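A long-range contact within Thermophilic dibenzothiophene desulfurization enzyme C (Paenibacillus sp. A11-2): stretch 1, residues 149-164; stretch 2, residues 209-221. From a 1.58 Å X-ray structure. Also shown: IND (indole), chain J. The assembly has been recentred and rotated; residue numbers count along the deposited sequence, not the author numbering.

Stretch 1, residues 149-164: SYEINGTKAFCSGSAD
Stretch 2, residues 209-221: QTDSGSVTFSGVV

Residues 149-164 and 209-221 run antiparallel and bury 1019 Å² between them, with Phe217, Ile152 and Val215 covering the most surface of any residues. Backbone pairing sets the register: Glu151 lies opposite Val221 (CA to CA 4.6 Å), Ile152 opposite Val220 (4.9 Å between CA atoms), Gly154 opposite Phe217 (CA to CA 5.2 Å), Thr155 opposite Thr216 (CA to CA 4.1 Å) and Lys156 opposite Val215 (CA to CA 5.3 Å). Three pairs are bonded in both directions: Ile152 N to Val220 O 2.7 Å and Val220 N to Ile152 O 3.0 Å; Gly154 N to Phe217 O 3.0 Å and Phe217 N to Gly154 O 2.7 Å; Lys156 N to Val215 O 2.8 Å and Val215 N to Lys156 O 2.9 Å.

Between Ile152 and Gly154 the register slips by one residue in a beta bulge, and both chains turn a corner, at Gly154 and at Ser218-Gly219. Gly154 (phi/psi 134/171) adopts angles at which a CB would jam against the preceding carbonyl oxygen; Gly219 has positive phi (60/39). Asn153 (chi1 m, -71°) braces the bulge: its OD1 accepts from Gly219 N at 2.9 Å, while its ND2 donates to Glu151 OE1 at 2.8 Å.

Phe217 (chi1 m, chi2 84°) covers the most surface. It shares a sheet face with Ile152, Val220, Lys156 and Val215. Ile152 (m, m) sets CG2 3.8 Å from Phe217 CG and CB 4.1 Å from Val220 CB, an apolar cluster beside the bulge. Lys156 CB approaches the ring edge, 4.2 Å from Phe217 CE1; the end of this lysine leads away from the other stretch. Val215 (chi1 t) brings CG2 to 3.7 Å from Cys159 CB, an apolar contact beyond the strand pair, and the same CG2 lies 3.7 Å from Ser162 CB in plain van der Waals contact.

On the other face, Thr155 and Thr216, both chi1 m, join hydroxyls, OG1 to OG1 2.9 Å.

Past Lys156 the chains leave regular pairing but stay linked. Phe158 (phi/psi 53/63) redirects the backbone, its CA 3.3 Å from Ser212 O in a CA-H...O contact. Cys159 N donates to Gly213 O at 2.9 Å, and Gly161 N, within a type II turn from Cys159 to Ser162, to Thr210 O at 2.9 Å. Ser160 OG and Ser212 OG, both chi1 m, hydrogen-bond at 3.2 Å. Indole lies beside this junction, its C2 3.2 Å from Ser212 OG and its C4 3.5 Å from Phe158 CD1.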

# COMPACT_ATOMS: atom_id res chain seq x y z
N SER B 149 -20.61 19.28 -47.46
CA SER B 149 -21.09 19.27 -46.09
C SER B 149 -21.37 17.83 -45.65
O SER B 149 -21.39 16.90 -46.46
CB SER B 149 -22.36 20.11 -45.94
OG SER B 149 -22.13 21.48 -46.19
N TYR B 150 -21.60 17.65 -44.35
CA TYR B 150 -21.99 16.37 -43.80
C TYR B 150 -23.24 16.56 -42.96
O TYR B 150 -23.40 17.57 -42.28
CB TYR B 150 -20.89 15.73 -42.94
CG TYR B 150 -19.81 15.04 -43.73
CD1 TYR B 150 -19.97 13.73 -44.16
CD2 TYR B 150 -18.63 15.70 -44.08
CE1 TYR B 150 -19.00 13.09 -44.89
CE2 TYR B 150 -17.64 15.05 -44.82
CZ TYR B 150 -17.84 13.76 -45.22
OH TYR B 150 -16.88 13.10 -45.96
N GLU B 151 -24.14 15.58 -43.02
CA GLU B 151 -25.31 15.56 -42.17
C GLU B 151 -25.03 14.62 -41.01
O GLU B 151 -24.69 13.45 -41.22
CB GLU B 151 -26.55 15.11 -42.94
CG GLU B 151 -27.83 15.24 -42.10
CD GLU B 151 -29.01 14.53 -42.73
OE1 GLU B 151 -29.59 13.65 -42.07
OE2 GLU B 151 -29.34 14.85 -43.89
N ILE B 152 -25.17 15.15 -39.79
CA ILE B 152 -24.83 14.42 -38.56
C ILE B 152 -26.11 13.93 -37.92
O ILE B 152 -27.04 14.72 -37.71
CB ILE B 152 -24.05 15.31 -37.58
CG1 ILE B 152 -22.90 16.03 -38.27
CG2 ILE B 152 -23.56 14.48 -36.40
CD1 ILE B 152 -21.90 15.11 -38.89
N ASN B 153 -26.13 12.65 -37.53
CA ASN B 153 -27.28 12.05 -36.86
C ASN B 153 -26.83 11.12 -35.74
O ASN B 153 -25.92 10.32 -35.92
CB ASN B 153 -28.14 11.23 -37.82
CG ASN B 153 -28.89 12.10 -38.79
OD1 ASN B 153 -29.87 12.75 -38.42
ND2 ASN B 153 -28.44 12.11 -40.04
N GLY B 154 -27.50 11.22 -34.60
CA GLY B 154 -27.29 10.31 -33.49
C GLY B 154 -27.17 11.05 -32.18
O GLY B 154 -27.09 12.27 -32.11
N THR B 155 -27.16 10.26 -31.11
CA THR B 155 -27.02 10.78 -29.75
C THR B 155 -25.65 10.38 -29.22
O THR B 155 -25.30 9.19 -29.21
CB THR B 155 -28.14 10.27 -28.85
OG1 THR B 155 -29.39 10.78 -29.33
CG2 THR B 155 -27.94 10.75 -27.41
N LYS B 156 -24.88 11.39 -28.82
CA LYS B 156 -23.51 11.24 -28.32
C LYS B 156 -23.54 11.31 -26.80
O LYS B 156 -24.11 12.25 -26.23
CB LYS B 156 -22.64 12.37 -28.88
CG LYS B 156 -21.15 12.16 -28.79
CD LYS B 156 -20.69 11.08 -29.74
CE LYS B 156 -19.73 11.62 -30.79
NZ LYS B 156 -19.23 10.52 -31.67
N ALA B 157 -22.93 10.34 -26.13
CA ALA B 157 -22.82 10.39 -24.68
C ALA B 157 -21.51 11.05 -24.24
O ALA B 157 -20.56 11.20 -25.02
CB ALA B 157 -22.90 8.98 -24.09
N PHE B 158 -21.48 11.46 -22.98
CA PHE B 158 -20.30 12.05 -22.34
C PHE B 158 -19.76 13.22 -23.15
O PHE B 158 -18.62 13.21 -23.63
CB PHE B 158 -19.22 10.99 -22.10
CG PHE B 158 -19.49 10.12 -20.90
CD1 PHE B 158 -19.11 10.52 -19.63
CD2 PHE B 158 -20.14 8.91 -21.05
CE1 PHE B 158 -19.37 9.72 -18.52
CE2 PHE B 158 -20.40 8.10 -19.96
CZ PHE B 158 -20.01 8.51 -18.69
N CYS B 159 -20.60 14.24 -23.26
CA CYS B 159 -20.29 15.46 -24.00
C CYS B 159 -19.91 16.57 -23.01
O CYS B 159 -20.66 17.51 -22.76
CB CYS B 159 -21.47 15.85 -24.86
SG CYS B 159 -21.88 14.66 -26.10
N SER B 160 -18.71 16.45 -22.45
CA SER B 160 -18.30 17.36 -21.40
C SER B 160 -18.39 18.82 -21.83
O SER B 160 -17.98 19.19 -22.93
CB SER B 160 -16.87 17.04 -20.96
OG SER B 160 -16.77 15.69 -20.56
N GLY B 161 -18.91 19.65 -20.94
CA GLY B 161 -18.99 21.07 -21.22
C GLY B 161 -19.91 21.41 -22.37
O GLY B 161 -19.74 22.47 -22.99
N SER B 162 -20.89 20.57 -22.66
CA SER B 162 -21.73 20.78 -23.83
C SER B 162 -22.80 21.83 -23.62
O SER B 162 -23.41 22.27 -24.60
CB SER B 162 -22.38 19.45 -24.26
OG SER B 162 -23.09 18.85 -23.21
N ALA B 163 -23.05 22.26 -22.39
CA ALA B 163 -24.04 23.30 -22.12
C ALA B 163 -23.35 24.65 -22.10
O ALA B 163 -22.20 24.77 -21.65
CB ALA B 163 -24.74 23.07 -20.78
N ASP B 164 -24.04 25.68 -22.59
CA ASP B 164 -23.50 27.04 -22.59
C ASP B 164 -22.18 27.12 -23.37
O ASP B 164 -21.32 27.95 -23.08
CB ASP B 164 -23.30 27.54 -21.15
CG ASP B 164 -22.83 28.99 -21.07
OD1 ASP B 164 -23.45 29.86 -21.72
OD2 ASP B 164 -21.84 29.25 -20.34
N GLN B 209 -21.07 19.59 -12.02
CA GLN B 209 -21.39 20.77 -12.82
C GLN B 209 -20.62 20.82 -14.14
O GLN B 209 -20.43 21.90 -14.71
CB GLN B 209 -21.16 22.05 -12.01
CG GLN B 209 -22.19 22.21 -10.88
CD GLN B 209 -22.33 23.65 -10.42
OE1 GLN B 209 -21.39 24.25 -9.89
NE2 GLN B 209 -23.51 24.22 -10.64
N THR B 210 -20.22 19.67 -14.67
CA THR B 210 -19.49 19.62 -15.94
C THR B 210 -20.40 19.41 -17.14
O THR B 210 -19.90 19.36 -18.27
CB THR B 210 -18.42 18.52 -15.92
OG1 THR B 210 -19.03 17.23 -15.76
CG2 THR B 210 -17.40 18.79 -14.80
N ASP B 211 -21.71 19.28 -16.93
CA ASP B 211 -22.67 19.03 -18.01
C ASP B 211 -22.15 18.01 -19.03
O ASP B 211 -22.09 18.25 -20.24
CB ASP B 211 -23.06 20.33 -18.68
CG ASP B 211 -24.25 20.97 -18.01
OD1 ASP B 211 -25.37 20.40 -18.12
OD2 ASP B 211 -24.06 22.01 -17.39
N SER B 212 -21.82 16.83 -18.51
CA SER B 212 -21.24 15.76 -19.30
C SER B 212 -22.28 14.74 -19.74
O SER B 212 -21.97 13.57 -19.96
CB SER B 212 -20.11 15.08 -18.52
OG SER B 212 -19.05 15.99 -18.32
N GLY B 213 -23.52 15.19 -19.88
CA GLY B 213 -24.56 14.38 -20.47
C GLY B 213 -24.46 14.25 -21.98
O GLY B 213 -23.38 14.38 -22.56
N SER B 214 -25.59 14.00 -22.63
CA SER B 214 -25.60 13.66 -24.04
C SER B 214 -26.02 14.85 -24.90
O SER B 214 -26.58 15.84 -24.42
CB SER B 214 -26.51 12.46 -24.31
OG SER B 214 -27.84 12.75 -23.94
N VAL B 215 -25.69 14.74 -26.18
CA VAL B 215 -26.10 15.70 -27.20
C VAL B 215 -26.70 14.89 -28.34
O VAL B 215 -26.10 13.92 -28.80
CB VAL B 215 -24.93 16.55 -27.72
CG1 VAL B 215 -25.37 17.42 -28.91
CG2 VAL B 215 -24.38 17.42 -26.61
N THR B 216 -27.89 15.29 -28.79
CA THR B 216 -28.59 14.60 -29.86
C THR B 216 -28.50 15.45 -31.11
O THR B 216 -28.83 16.64 -31.08
CB THR B 216 -30.05 14.34 -29.50
OG1 THR B 216 -30.11 13.46 -28.36
CG2 THR B 216 -30.77 13.68 -30.67
N PHE B 217 -28.02 14.84 -32.19
CA PHE B 217 -27.92 15.49 -33.50
C PHE B 217 -29.03 14.95 -34.38
O PHE B 217 -29.06 13.75 -34.69
CB PHE B 217 -26.56 15.21 -34.14
CG PHE B 217 -25.38 15.70 -33.33
CD1 PHE B 217 -24.86 14.92 -32.32
CD2 PHE B 217 -24.80 16.93 -33.59
CE1 PHE B 217 -23.79 15.36 -31.57
CE2 PHE B 217 -23.72 17.38 -32.83
CZ PHE B 217 -23.22 16.60 -31.83
N SER B 218 -29.95 15.83 -34.78
CA SER B 218 -31.04 15.47 -35.69
C SER B 218 -30.86 16.21 -37.01
O SER B 218 -31.27 17.37 -37.13
CB SER B 218 -32.38 15.79 -35.06
OG SER B 218 -32.58 15.00 -33.91
N GLY B 219 -30.29 15.54 -38.00
CA GLY B 219 -30.11 16.15 -39.31
C GLY B 219 -29.26 17.40 -39.27
O GLY B 219 -29.54 18.37 -39.98
N VAL B 220 -28.22 17.40 -38.44
CA VAL B 220 -27.38 18.59 -38.25
C VAL B 220 -26.43 18.71 -39.43
O VAL B 220 -25.67 17.78 -39.73
CB VAL B 220 -26.62 18.49 -36.92
CG1 VAL B 220 -25.57 19.56 -36.81
CG2 VAL B 220 -27.60 18.63 -35.78
N VAL B 221 -26.48 19.84 -40.13
CA VAL B 221 -25.57 20.07 -41.25
C VAL B 221 -24.31 20.75 -40.73
O VAL B 221 -24.40 21.78 -40.05
CB VAL B 221 -26.24 20.92 -42.35
CG1 VAL B 221 -25.29 21.04 -43.54
CG2 VAL B 221 -27.55 20.31 -42.77
N1 IND J . -16.95 13.22 -15.62
C2 IND J . -17.15 14.23 -16.47
C3 IND J . -16.82 13.72 -17.59
C4 IND J . -15.96 11.62 -18.63
C5 IND J . -15.58 10.32 -18.28
C6 IND J . -15.64 9.90 -16.94
C7 IND J . -16.08 10.77 -15.95
C8 IND J . -16.46 12.05 -16.29
C9 IND J . -16.40 12.48 -17.66
O HOH W 1 -26.04 17.33 -22.16